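Side-chain contacts in response regulator (Helicobacter pylori, PDB 2PLN), which probably regulates transcription by binding DNA as a response regulator of the two-component type, and is represented here by its N-terminal receiver domain: residues L57-N62 against K81-S86; E49-G54 against L74-R79; E99-A104 against D110-K115. One frame throughout, in Å; residues are numbered along the deposited sequence.

Interaction 1: residues L57-N62 against K81-S86; sequences LMDIRN and KEKHSS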
ATOM      1  N   LEU A  57     -10.262 -19.874  10.835  1.00 14.86           N
ATOM      2  CA  LEU A  57      -9.942 -18.998  11.992  1.00 15.44           C
ATOM      3  C   LEU A  57     -10.678 -17.660  11.956  1.00 15.70           C
ATOM      4  O   LEU A  57     -11.134 -17.178  12.990  1.00 15.76           O
ATOM      5  CB  LEU A  57      -8.452 -18.763  12.078  1.00 15.44           C
ATOM      6  CG  LEU A  57      -7.637 -19.989  12.535  1.00 15.30           C
ATOM      7  CD1 LEU A  57      -6.124 -19.652  12.540  1.00 16.99           C
ATOM      8  CD2 LEU A  57      -8.083 -20.459  13.936  1.00 16.34           C
HETATM    9  N   MSE A  58     -10.771 -17.056  10.772  1.00 16.15           N
HETATM   10  CA  MSE A  58     -11.474 -15.778  10.620  1.00 19.12           C
HETATM   11  C   MSE A  58     -12.949 -15.827  11.012  1.00 16.94           C
HETATM   12  O   MSE A  58     -13.532 -14.814  11.371  1.00 16.55           O
HETATM   13  CB  MSE A  58     -11.248 -15.201   9.219  1.00 18.81           C
HETATM   14  CG  MSE A  58      -9.862 -14.631   9.115  1.00 22.73           C
HETATM   15 SE   MSE A  58      -9.523 -13.957   7.383  1.00 32.36          SE
HETATM   16  CE  MSE A  58      -8.929 -15.510   6.646  1.00 33.01           C
ATOM     17  N   ASP A  59     -13.531 -17.024  10.972  1.00 15.84           N
ATOM     18  CA  ASP A  59     -14.919 -17.210  11.335  1.00 16.91           C
ATOM     19  C   ASP A  59     -15.102 -17.367  12.822  1.00 16.80           C
ATOM     20  O   ASP A  59     -16.172 -17.149  13.324  1.00 18.22           O
ATOM     21  CB  ASP A  59     -15.488 -18.430  10.616  1.00 17.42           C
ATOM     22  CG  ASP A  59     -15.838 -18.129   9.173  1.00 19.68           C
ATOM     23  OD1 ASP A  59     -16.025 -16.941   8.821  1.00 22.64           O
ATOM     24  OD2 ASP A  59     -15.930 -19.017   8.322  1.00 22.84           O
ATOM     25  N   ILE A  60     -14.063 -17.801  13.514  1.00 16.57           N
ATOM     26  CA  ILE A  60     -14.191 -18.056  14.944  1.00 16.40           C
ATOM     27  C   ILE A  60     -13.459 -17.059  15.850  1.00 16.58           C
ATOM     28  O   ILE A  60     -13.665 -17.066  17.069  1.00 16.42           O
ATOM     29  CB  ILE A  60     -13.813 -19.512  15.293  1.00 16.68           C
ATOM     30  CG1 ILE A  60     -12.360 -19.835  14.946  1.00 16.89           C
ATOM     31  CG2 ILE A  60     -14.760 -20.506  14.591  1.00 16.67           C
ATOM     32  CD1 ILE A  60     -11.715 -20.891  15.843  1.00 16.67           C
ATOM     33  N   ARG A  61     -12.568 -16.261  15.274  1.00 16.33           N
ATOM     34  CA  ARG A  61     -11.839 -15.228  16.010  1.00 17.02           C
ATOM     35  C   ARG A  61     -11.979 -13.929  15.242  1.00 17.93           C
ATOM     36  O   ARG A  61     -12.141 -13.935  14.020  1.00 17.68           O
ATOM     37  CB  ARG A  61     -10.343 -15.548  16.062  1.00 17.29           C
ATOM     38  CG  ARG A  61     -10.028 -16.882  16.684  1.00 17.86           C
ATOM     39  CD  ARG A  61      -8.571 -17.146  16.843  1.00 16.97           C
ATOM     40  NE  ARG A  61      -8.370 -18.518  17.272  1.00 16.95           N
ATOM     41  CZ  ARG A  61      -7.240 -19.174  17.149  1.00 18.92           C
ATOM     42  NH1 ARG A  61      -6.192 -18.580  16.578  1.00 20.17           N
ATOM     43  NH2 ARG A  61      -7.157 -20.434  17.574  1.00 18.58           N
ATOM     44  N   ASN A  62     -11.846 -12.812  15.934  1.00 18.34           N
ATOM     45  CA  ASN A  62     -11.977 -11.541  15.259  1.00 18.35           C
ATOM     46  C   ASN A  62     -10.597 -10.953  14.968  1.00 17.47           C
ATOM     47  O   ASN A  62      -9.885 -10.534  15.898  1.00 17.52           O
ATOM     48  CB  ASN A  62     -12.815 -10.593  16.111  1.00 20.24           C
ATOM     49  CG  ASN A  62     -14.294 -11.004  16.162  1.00 24.04           C
ATOM     50  OD1 ASN A  62     -14.874 -11.468  15.153  1.00 26.36           O
ATOM     51  ND2 ASN A  62     -14.906 -10.835  17.328  1.00 26.10           N
ATOM     52  N   LYS A  81     -13.354 -10.583   1.513  1.00 19.53           N
ATOM     53  CA  LYS A  81     -13.899  -9.239   1.257  1.00 20.43           C
ATOM     54  C   LYS A  81     -15.427  -9.256   1.242  1.00 21.80           C
ATOM     55  O   LYS A  81     -16.073  -8.248   1.575  1.00 21.82           O
ATOM     56  CB  LYS A  81     -13.381  -8.664  -0.068  1.00 21.58           C
ATOM     57  CG  LYS A  81     -11.902  -8.188  -0.076  1.00 20.78           C
ATOM     58  CD  LYS A  81     -11.474  -7.511   1.214  1.00 25.16           C
ATOM     59  CE  LYS A  81     -11.810  -6.029   1.338  1.00 26.43           C
ATOM     60  NZ  LYS A  81     -10.715  -5.309   2.147  1.00 28.61           N
ATOM     61  N   GLU A  82     -15.998 -10.385   0.837  1.00 22.40           N
ATOM     62  CA  GLU A  82     -17.449 -10.491   0.839  1.00 25.44           C
ATOM     63  C   GLU A  82     -17.987 -10.844   2.223  1.00 23.91           C
ATOM     64  O   GLU A  82     -18.945 -10.222   2.700  1.00 24.17           O
ATOM     65  CB  GLU A  82     -18.004 -11.382  -0.297  1.00 24.74           C
ATOM     66  CG  GLU A  82     -17.680 -12.867  -0.276  1.00 28.35           C
ATOM     67  CD  GLU A  82     -18.671 -13.752  -1.070  1.00 27.18           C
ATOM     68  OE1 GLU A  82     -19.826 -13.300  -1.330  1.00 33.55           O
ATOM     69  OE2 GLU A  82     -18.300 -14.921  -1.418  1.00 31.30           O
ATOM     70  N   LYS A  83     -17.334 -11.785   2.892  1.00 23.54           N
ATOM     71  CA  LYS A  83     -17.796 -12.247   4.203  1.00 23.28           C
ATOM     72  C   LYS A  83     -17.413 -11.358   5.395  1.00 23.14           C
ATOM     73  O   LYS A  83     -18.210 -11.195   6.345  1.00 23.60           O
ATOM     74  CB  LYS A  83     -17.316 -13.673   4.458  1.00 22.95           C
ATOM     75  CG  LYS A  83     -18.032 -14.351   5.624  1.00 22.88           C
ATOM     76  CD  LYS A  83     -17.682 -15.816   5.714  1.00 22.13           C
ATOM     77  CE  LYS A  83     -18.645 -16.506   6.703  1.00 19.59           C
ATOM     78  NZ  LYS A  83     -18.345 -17.936   6.723  1.00 19.80           N
ATOM     79  N   HIS A  84     -16.204 -10.805   5.344  1.00 22.20           N
ATOM     80  CA  HIS A  84     -15.574 -10.079   6.440  1.00 22.43           C
ATOM     81  C   HIS A  84     -15.096  -8.718   5.915  1.00 22.76           C
ATOM     82  O   HIS A  84     -13.896  -8.436   5.875  1.00 21.76           O
ATOM     83  CB  HIS A  84     -14.368 -10.879   6.957  1.00 22.59           C
ATOM     84  CG  HIS A  84     -14.721 -12.182   7.599  1.00 23.47           C
ATOM     85  ND1 HIS A  84     -14.315 -13.397   7.087  1.00 26.01           N
ATOM     86  CD2 HIS A  84     -15.406 -12.459   8.731  1.00 22.60           C
ATOM     87  CE1 HIS A  84     -14.759 -14.367   7.866  1.00 25.20           C
ATOM     88  NE2 HIS A  84     -15.426 -13.823   8.870  1.00 25.60           N
ATOM     89  N   SER A  85     -16.042  -7.858   5.521  1.00 23.73           N
ATOM     90  CA  SER A  85     -15.697  -6.689   4.701  1.00 24.50           C
ATOM     91  C   SER A  85     -14.739  -5.676   5.338  1.00 24.70           C
ATOM     92  O   SER A  85     -13.922  -5.071   4.633  1.00 24.84           O
ATOM     93  CB  SER A  85     -16.951  -5.994   4.171  1.00 26.00           C
ATOM     94  OG  SER A  85     -18.079  -6.314   4.976  1.00 28.40           O
ATOM     95  N   SER A  86     -14.823  -5.507   6.662  1.00 23.46           N
ATOM     96  CA  SER A  86     -13.962  -4.551   7.346  1.00 23.01           C
ATOM     97  C   SER A  86     -12.548  -5.068   7.647  1.00 21.47           C
ATOM     98  O   SER A  86     -11.699  -4.313   8.126  1.00 21.67           O
ATOM     99  CB  SER A  86     -14.622  -4.102   8.654  1.00 23.69           C
ATOM    100  OG  SER A  86     -14.797  -5.231   9.481  1.00 25.15           O
TER
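The imidazole of H84 overlaps M58 and D59 near the end of helix 51-60. Its CE1 corner does most of the touching: it lies 3.9 Å from M58 CB and 3.0 Å from D59 OD1, and this oxygen sits at the ring edge, near the ring plane. The carboxylate is turned about 45° out of the imidazole plane, and the two side chains cross nearly at a right angle. M58 O comes within 3.3 Å of H84 NE2, but the angle is poor for a hydrogen bond. The selenium of M58 approaches the ring obliquely, SE lying 5.5 Å from the H84 ring centroid. The bend at chi3 (-87°) carries the methyl CE away from H84, toward F76 and the interior.

In this receiver domain of the CheY type, helices 51-60 and 73-83 lie side by side on one face of the parallel sheet, and the contact joins their C-terminal ends. H84 is the first residue to leave the second helix. K83 sends an extended chain across D59: with CG anti to the backbone N, it runs past H84, its CG 4.0 Å above one ring face, displaced toward the rim. Its ammonium makes a salt bridge with the carboxylate, K83 NZ lying 3.1 Å from D59 OD2, which it meets from above the carboxylate plane, 39° out of it. A weaker bond from the same nitrogen goes to OD1. D59 and K83 are both exposed, so solvent probably screens this charge pair, whereas M58 is buried and also packs on L22, Y63 and I80.

Interaction 2: residues E49-G54 against L74-R79; sequences ESLEDG and LSFVSR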
ATOM      1  N   GLU A  49       0.155 -22.051   8.487  1.00 19.78           N
ATOM      2  CA  GLU A  49       0.703 -22.467   7.203  1.00 21.66           C
ATOM      3  C   GLU A  49      -0.387 -22.879   6.214  1.00 21.81           C
ATOM      4  O   GLU A  49      -0.112 -23.197   5.033  1.00 22.63           O
ATOM      5  CB  GLU A  49       1.637 -23.663   7.458  1.00 23.08           C
ATOM      6  CG  GLU A  49       1.047 -24.707   8.419  1.00 28.24           C
ATOM      7  CD  GLU A  49       0.895 -24.209   9.872  1.00 30.97           C
ATOM      8  OE1 GLU A  49       1.891 -23.760  10.476  1.00 37.71           O
ATOM      9  OE2 GLU A  49      -0.211 -24.261  10.434  1.00 32.38           O
ATOM     10  N   SER A  50      -1.630 -22.907   6.686  1.00 21.01           N
ATOM     11  CA  SER A  50      -2.732 -23.405   5.879  1.00 20.73           C
ATOM     12  C   SER A  50      -3.759 -22.322   5.575  1.00 20.45           C
ATOM     13  O   SER A  50      -4.303 -21.676   6.476  1.00 19.74           O
ATOM     14  CB  SER A  50      -3.378 -24.612   6.580  1.00 21.02           C
ATOM     15  OG  SER A  50      -4.725 -24.806   6.159  1.00 21.13           O
ATOM     16  N   LEU A  51      -4.024 -22.115   4.293  1.00 19.99           N
ATOM     17  CA  LEU A  51      -5.053 -21.149   3.914  1.00 20.47           C
ATOM     18  C   LEU A  51      -6.461 -21.585   4.368  1.00 20.29           C
ATOM     19  O   LEU A  51      -7.242 -20.742   4.798  1.00 19.65           O
ATOM     20  CB  LEU A  51      -5.011 -20.852   2.412  1.00 20.42           C
ATOM     21  CG  LEU A  51      -5.957 -19.756   1.936  1.00 22.18           C
ATOM     22  CD1 LEU A  51      -5.337 -18.949   0.774  1.00 23.60           C
ATOM     23  CD2 LEU A  51      -7.290 -20.374   1.560  1.00 23.55           C
ATOM     24  N   GLU A  52      -6.773 -22.885   4.292  1.00 20.22           N
ATOM     25  CA  GLU A  52      -8.081 -23.386   4.775  1.00 20.65           C
ATOM     26  C   GLU A  52      -8.246 -23.183   6.303  1.00 19.65           C
ATOM     27  O   GLU A  52      -9.307 -22.779   6.791  1.00 18.77           O
ATOM     28  CB  GLU A  52      -8.329 -24.841   4.317  1.00 22.42           C
ATOM     29  CG  GLU A  52      -7.571 -25.903   5.086  1.00 27.94           C
ATOM     30  CD  GLU A  52      -7.183 -27.105   4.211  1.00 30.04           C
ATOM     31  OE1 GLU A  52      -8.090 -27.901   3.831  1.00 35.73           O
ATOM     32  OE2 GLU A  52      -5.958 -27.244   3.905  1.00 38.84           O
ATOM     33  N   ASP A  53      -7.170 -23.424   7.036  1.00 18.37           N
ATOM     34  CA  ASP A  53      -7.114 -23.114   8.455  1.00 19.03           C
ATOM     35  C   ASP A  53      -7.355 -21.624   8.739  1.00 18.36           C
ATOM     36  O   ASP A  53      -8.191 -21.255   9.586  1.00 18.25           O
ATOM     37  CB  ASP A  53      -5.750 -23.531   9.008  1.00 19.25           C
ATOM     38  CG  ASP A  53      -5.661 -23.395  10.517  1.00 23.99           C
ATOM     39  OD1 ASP A  53      -4.588 -22.974  11.006  1.00 25.49           O
ATOM     40  OD2 ASP A  53      -6.602 -23.678  11.297  1.00 28.18           O
ATOM     41  N   GLY A  54      -6.608 -20.772   8.035  1.00 17.15           N
ATOM     42  CA  GLY A  54      -6.775 -19.320   8.155  1.00 15.84           C
ATOM     43  C   GLY A  54      -8.183 -18.838   7.876  1.00 14.71           C
ATOM     44  O   GLY A  54      -8.738 -18.041   8.634  1.00 13.94           O
ATOM     45  N   LEU A  74      -5.897 -15.245  -4.439  1.00 22.11           N
ATOM     46  CA  LEU A  74      -6.845 -14.300  -5.039  1.00 21.81           C
ATOM     47  C   LEU A  74      -8.320 -14.658  -4.820  1.00 20.59           C
ATOM     48  O   LEU A  74      -9.132 -13.781  -4.524  1.00 20.47           O
ATOM     49  CB  LEU A  74      -6.552 -14.155  -6.529  1.00 23.03           C
ATOM     50  CG  LEU A  74      -5.280 -13.409  -6.980  1.00 25.61           C
ATOM     51  CD1 LEU A  74      -5.496 -11.934  -6.936  1.00 27.66           C
ATOM     52  CD2 LEU A  74      -3.986 -13.771  -6.220  1.00 29.22           C
ATOM     53  N   SER A  75      -8.681 -15.934  -4.969  1.00 19.54           N
ATOM     54  CA  SER A  75     -10.079 -16.325  -4.693  1.00 18.82           C
ATOM     55  C   SER A  75     -10.398 -16.097  -3.226  1.00 18.19           C
ATOM     56  O   SER A  75     -11.478 -15.656  -2.870  1.00 17.87           O
ATOM     57  CB  SER A  75     -10.369 -17.770  -5.102  1.00 19.17           C
ATOM     58  OG  SER A  75      -9.514 -18.656  -4.406  1.00 21.64           O
ATOM     59  N   PHE A  76      -9.425 -16.399  -2.368  1.00 18.07           N
ATOM     60  CA  PHE A  76      -9.557 -16.162  -0.929  1.00 17.32           C
ATOM     61  C   PHE A  76      -9.822 -14.682  -0.634  1.00 17.11           C
ATOM     62  O   PHE A  76     -10.641 -14.344   0.232  1.00 16.89           O
ATOM     63  CB  PHE A  76      -8.282 -16.665  -0.269  1.00 17.18           C
ATOM     64  CG  PHE A  76      -8.093 -16.240   1.155  1.00 17.01           C
ATOM     65  CD1 PHE A  76      -7.296 -15.131   1.470  1.00 16.88           C
ATOM     66  CD2 PHE A  76      -8.663 -16.979   2.193  1.00 17.26           C
ATOM     67  CE1 PHE A  76      -7.079 -14.762   2.773  1.00 16.43           C
ATOM     68  CE2 PHE A  76      -8.449 -16.616   3.504  1.00 18.52           C
ATOM     69  CZ  PHE A  76      -7.656 -15.497   3.802  1.00 17.25           C
ATOM     70  N   VAL A  77      -9.125 -13.795  -1.363  1.00 16.93           N
ATOM     71  CA  VAL A  77      -9.278 -12.351  -1.141  1.00 16.50           C
ATOM     72  C   VAL A  77     -10.755 -11.985  -1.342  1.00 16.86           C
ATOM     73  O   VAL A  77     -11.366 -11.339  -0.499  1.00 16.44           O
ATOM     74  CB  VAL A  77      -8.343 -11.523  -2.044  1.00 16.03           C
ATOM     75  CG1 VAL A  77      -8.714 -10.061  -2.040  1.00 16.89           C
ATOM     76  CG2 VAL A  77      -6.873 -11.694  -1.585  1.00 14.91           C
ATOM     77  N   SER A  78     -11.306 -12.398  -2.476  1.00 16.76           N
ATOM     78  CA  SER A  78     -12.699 -12.118  -2.769  1.00 18.71           C
ATOM     79  C   SER A  78     -13.666 -12.731  -1.729  1.00 18.02           C
ATOM     80  O   SER A  78     -14.612 -12.084  -1.332  1.00 17.22           O
ATOM     81  CB  SER A  78     -13.048 -12.601  -4.180  1.00 19.53           C
ATOM     82  OG  SER A  78     -14.367 -12.205  -4.473  1.00 25.40           O
ATOM     83  N   ARG A  79     -13.421 -13.971  -1.300  1.00 18.31           N
ATOM     84  CA  ARG A  79     -14.308 -14.606  -0.292  1.00 18.55           C
ATOM     85  C   ARG A  79     -14.339 -13.830   1.014  1.00 18.56           C
ATOM     86  O   ARG A  79     -15.420 -13.607   1.600  1.00 18.75           O
ATOM     87  CB  ARG A  79     -13.904 -16.042   0.009  1.00 18.17           C
ATOM     88  CG  ARG A  79     -14.222 -17.033  -1.060  1.00 17.23           C
ATOM     89  CD  ARG A  79     -14.158 -18.458  -0.568  1.00 18.49           C
ATOM     90  NE  ARG A  79     -12.856 -18.842  -0.014  1.00 16.63           N
ATOM     91  CZ  ARG A  79     -11.790 -19.158  -0.753  1.00 17.94           C
ATOM     92  NH1 ARG A  79     -11.845 -19.128  -2.091  1.00 18.91           N
ATOM     93  NH2 ARG A  79     -10.663 -19.492  -0.165  1.00 15.80           N
TER
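The R79 guanidinium presents an edge to L51, with L51 CD2 near its plane and 3.9 Å from R79 NH2, while one of its faces lies over the backbone of its own helix, F76 CA being 3.5 Å above the plane. The F76 ring in turn has R79 NH2 at its edge, in plane, and receives L51 CD2 from an oblique direction. This is helix-helix packing in the alpha/beta receiver fold: the first turn of helix 51-60 meets the adjacent helix 73-83 on the same side of the central parallel sheet.

The L51 and F76 side chains run antiparallel to one another, L51 CG and both its methyls bearing on CB, CG and CD2 of F76, the near part of the ring. L51 CD2 lies 3.7 Å from F76 CD2, and L51 CD1 lies 3.9 Å from F76 CB. In F76 a chi1 of 167° places CG anti to the backbone N and directs the ring toward helix 51-60, where E55 and M58 continue the cover. R79 reaches the same place by a bend at chi3 (-58°), which folds its head back along the helix. The charge is met outside the two segments, NE forming a salt bridge with E55 of the facing helix, so the planar head is held where L51 can pack against its rim.

L51 itself is the first residue of its helix, and S50 before it is the N-cap: S50 OG accepts from D53 N at 2.9 Å, with an N-H...O angle of 167°.

Interaction 3: residues E99-A104 against D110-K115; sequences EEEVHA and DDYIAK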
ATOM      1  N   GLU A  99       0.352  -8.646 -13.692  1.00 22.39           N
ATOM      2  CA  GLU A  99      -0.980  -9.219 -13.840  1.00 22.54           C
ATOM      3  C   GLU A  99      -1.642  -9.578 -12.508  1.00 21.04           C
ATOM      4  O   GLU A  99      -2.812  -9.256 -12.284  1.00 21.02           O
ATOM      5  CB  GLU A  99      -0.902 -10.465 -14.719  1.00 24.80           C
ATOM      6  CG  GLU A  99      -2.250 -11.038 -15.112  1.00 30.38           C
ATOM      7  CD  GLU A  99      -2.240 -12.552 -15.088  1.00 34.14           C
ATOM      8  OE1 GLU A  99      -2.374 -13.148 -16.179  1.00 40.92           O
ATOM      9  OE2 GLU A  99      -2.069 -13.146 -13.986  1.00 40.57           O
ATOM     10  N   GLU A 100      -0.899 -10.254 -11.632  1.00 19.59           N
ATOM     11  CA  GLU A 100      -1.442 -10.662 -10.352  1.00 18.45           C
ATOM     12  C   GLU A 100      -1.646  -9.469  -9.399  1.00 17.27           C
ATOM     13  O   GLU A 100      -2.592  -9.460  -8.621  1.00 17.83           O
ATOM     14  CB  GLU A 100      -0.580 -11.732  -9.701  1.00 18.95           C
ATOM     15  CG  GLU A 100      -1.209 -12.288  -8.425  1.00 21.24           C
ATOM     16  CD  GLU A 100      -0.301 -13.249  -7.687  1.00 24.05           C
ATOM     17  OE1 GLU A 100       0.826 -12.861  -7.302  1.00 22.60           O
ATOM     18  OE2 GLU A 100      -0.749 -14.390  -7.491  1.00 25.21           O
ATOM     19  N   GLU A 101      -0.750  -8.489  -9.444  1.00 16.18           N
ATOM     20  CA  GLU A 101      -0.953  -7.226  -8.691  1.00 16.28           C
ATOM     21  C   GLU A 101      -2.261  -6.532  -9.072  1.00 16.20           C
ATOM     22  O   GLU A 101      -3.082  -6.155  -8.200  1.00 15.57           O
ATOM     23  CB  GLU A 101       0.242  -6.305  -8.879  1.00 16.95           C
ATOM     24  CG  GLU A 101       0.143  -5.013  -8.076  1.00 17.14           C
ATOM     25  CD  GLU A 101       1.471  -4.351  -7.844  1.00 18.91           C
ATOM     26  OE1 GLU A 101       2.463  -4.725  -8.482  1.00 21.42           O
ATOM     27  OE2 GLU A 101       1.529  -3.439  -7.014  1.00 18.40           O
ATOM     28  N   VAL A 102      -2.477  -6.363 -10.380  1.00 15.63           N
ATOM     29  CA  VAL A 102      -3.721  -5.752 -10.849  1.00 16.55           C
ATOM     30  C   VAL A 102      -4.942  -6.532 -10.344  1.00 16.88           C
ATOM     31  O   VAL A 102      -5.894  -5.938  -9.832  1.00 17.64           O
ATOM     32  CB  VAL A 102      -3.747  -5.627 -12.404  1.00 15.57           C
ATOM     33  CG1 VAL A 102      -5.137  -5.209 -12.912  1.00 16.79           C
ATOM     34  CG2 VAL A 102      -2.681  -4.658 -12.860  1.00 16.48           C
ATOM     35  N   HIS A 103      -4.907  -7.855 -10.491  1.00 17.56           N
ATOM     36  CA  HIS A 103      -6.012  -8.706 -10.058  1.00 18.04           C
ATOM     37  C   HIS A 103      -6.264  -8.565  -8.557  1.00 17.00           C
ATOM     38  O   HIS A 103      -7.405  -8.447  -8.142  1.00 16.82           O
ATOM     39  CB  HIS A 103      -5.754 -10.178 -10.377  1.00 20.03           C
ATOM     40  CG  HIS A 103      -6.053 -10.550 -11.798  1.00 26.11           C
ATOM     41  ND1 HIS A 103      -5.429 -11.602 -12.438  1.00 30.91           N
ATOM     42  CD2 HIS A 103      -6.914 -10.018 -12.700  1.00 30.03           C
ATOM     43  CE1 HIS A 103      -5.890 -11.697 -13.674  1.00 32.80           C
ATOM     44  NE2 HIS A 103      -6.799 -10.755 -13.857  1.00 33.17           N
ATOM     45  N   ALA A 104      -5.200  -8.571  -7.756  1.00 15.42           N
ATOM     46  CA  ALA A 104      -5.343  -8.512  -6.304  1.00 15.63           C
ATOM     47  C   ALA A 104      -6.053  -7.236  -5.923  1.00 15.28           C
ATOM     48  O   ALA A 104      -6.981  -7.255  -5.146  1.00 16.10           O
ATOM     49  CB  ALA A 104      -3.970  -8.601  -5.610  1.00 15.18           C
ATOM     50  N   ASP A 110      -6.091  -4.727  -0.047  1.00 12.41           N
ATOM     51  CA  ASP A 110      -5.663  -3.421   0.409  1.00 13.29           C
ATOM     52  C   ASP A 110      -4.198  -3.183   0.081  1.00 13.06           C
ATOM     53  O   ASP A 110      -3.740  -2.030   0.053  1.00 13.00           O
ATOM     54  CB  ASP A 110      -5.922  -3.308   1.911  1.00 13.70           C
ATOM     55  CG  ASP A 110      -7.387  -3.341   2.226  1.00 16.26           C
ATOM     56  OD1 ASP A 110      -8.061  -2.342   1.891  1.00 19.65           O
ATOM     57  OD2 ASP A 110      -7.949  -4.319   2.748  1.00 14.27           O
ATOM     58  N   ASP A 111      -3.452  -4.264  -0.161  1.00 11.65           N
ATOM     59  CA  ASP A 111      -2.097  -4.092  -0.599  1.00 11.34           C
ATOM     60  C   ASP A 111      -1.613  -5.343  -1.302  1.00 11.59           C
ATOM     61  O   ASP A 111      -2.217  -6.430  -1.190  1.00 11.67           O
ATOM     62  CB  ASP A 111      -1.206  -3.765   0.616  1.00 11.61           C
ATOM     63  CG  ASP A 111      -0.051  -2.817   0.277  1.00 12.17           C
ATOM     64  OD1 ASP A 111       0.409  -2.784  -0.905  1.00 12.59           O
ATOM     65  OD2 ASP A 111       0.464  -2.092   1.155  1.00 11.22           O
ATOM     66  N   TYR A 112      -0.526  -5.176  -2.040  1.00 11.94           N
ATOM     67  CA  TYR A 112       0.159  -6.262  -2.724  1.00 13.41           C
ATOM     68  C   TYR A 112       1.656  -6.062  -2.486  1.00 14.00           C
ATOM     69  O   TYR A 112       2.220  -5.001  -2.812  1.00 13.99           O
ATOM     70  CB  TYR A 112      -0.176  -6.223  -4.216  1.00 13.32           C
ATOM     71  CG  TYR A 112       0.425  -7.359  -5.022  1.00 15.21           C
ATOM     72  CD1 TYR A 112       1.571  -7.158  -5.777  1.00 15.06           C
ATOM     73  CD2 TYR A 112      -0.162  -8.645  -5.041  1.00 14.83           C
ATOM     74  CE1 TYR A 112       2.131  -8.214  -6.550  1.00 16.16           C
ATOM     75  CE2 TYR A 112       0.397  -9.692  -5.816  1.00 14.50           C
ATOM     76  CZ  TYR A 112       1.538  -9.467  -6.550  1.00 15.97           C
ATOM     77  OH  TYR A 112       2.110 -10.522  -7.305  1.00 17.89           O
ATOM     78  N   ILE A 113       2.305  -7.069  -1.903  1.00 13.89           N
ATOM     79  CA  ILE A 113       3.645  -6.861  -1.373  1.00 15.89           C
ATOM     80  C   ILE A 113       4.519  -7.966  -1.958  1.00 17.10           C
ATOM     81  O   ILE A 113       4.191  -9.135  -1.843  1.00 17.31           O
ATOM     82  CB  ILE A 113       3.625  -6.926   0.183  1.00 16.33           C
ATOM     83  CG1 ILE A 113       2.689  -5.853   0.768  1.00 16.74           C
ATOM     84  CG2 ILE A 113       5.061  -6.844   0.797  1.00 16.89           C
ATOM     85  CD1 ILE A 113       2.261  -6.164   2.163  1.00 18.51           C
ATOM     86  N   ALA A 114       5.607  -7.601  -2.630  1.00 18.92           N
ATOM     87  CA  ALA A 114       6.527  -8.617  -3.141  1.00 20.00           C
ATOM     88  C   ALA A 114       7.344  -9.206  -2.000  1.00 21.36           C
ATOM     89  O   ALA A 114       7.754  -8.490  -1.079  1.00 21.58           O
ATOM     90  CB  ALA A 114       7.467  -8.021  -4.179  1.00 20.05           C
ATOM     91  N   LYS A 115       7.537 -10.521  -2.061  1.00 22.22           N
ATOM     92  CA  LYS A 115       8.504 -11.210  -1.219  1.00 24.99           C
ATOM     93  C   LYS A 115       9.752 -11.467  -2.063  1.00 26.30           C
ATOM     94  O   LYS A 115       9.638 -11.714  -3.277  1.00 26.76           O
ATOM     95  CB  LYS A 115       7.947 -12.547  -0.759  1.00 24.83           C
ATOM     96  CG  LYS A 115       6.801 -12.397   0.207  1.00 25.83           C
ATOM     97  CD  LYS A 115       6.186 -13.746   0.516  1.00 26.80           C
ATOM     98  CE  LYS A 115       6.908 -14.420   1.638  1.00 27.85           C
ATOM     99  NZ  LYS A 115       6.366 -15.810   1.770  1.00 30.94           N
TER
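Y112 leaves strand 111-114 with CG anti to the backbone N (chi1 -177°) and heads for helix 98-106. Its CB lies 4.1 Å from E101 CG, and the ring then slides beneath the helix backbone. E101 CA sits 3.7 Å from the Y112 ring centroid, only 4° off the normal, a CH-pi contact over the face. On one flank Y112 CD1 meets E101 CG at 3.5 Å and CE1 meets E101 CB; on the other Y112 CD2 touches A104 CB at 3.9 Å. Farther out, CE2 and CZ approach E100 OE1. At the tip, Y112 OH donates to E100 OE1 at 2.7 Å, using the anti lone pair of that oxygen, with the carboxylate turned 68° from the ring. T97 N donates to the same hydroxyl and S93 OG also bonds to E100 OE1, so the buried phenol end is tied into a polar network.

The carboxylate of E101 passes on to R118 and R126 of the second subunit, and D111 also pairs with that R126. Helix 98-106 and strand 111-114 thus form part of a dimer face consistent with that of OmpR-type receivers, and Y112 occupies the place of the aromatic switch residue of CheY-like domains.

How the interactions relate
Interactions 1 and 2 clamp the same two helices, 51-60 and 73-83, at successive levels, with M58 and F76 adjacent between them. The chemistry shifts along the pair: carbon contacts with a guanidinium rim near the start of helix 51-60, an exposed salt bridge, with H84 from just beyond helix 73-83, near its end. Interaction 3 is the buried one. It joins a helix to an outermost strand of the sheet, combining a ring face and a hydroxyl bond, and its neighbourhood extends into the second subunit, which touches neither of the others. Helix 73-83 links all three, L74 packing on E100 and A104, and K81 making a salt bridge with D110.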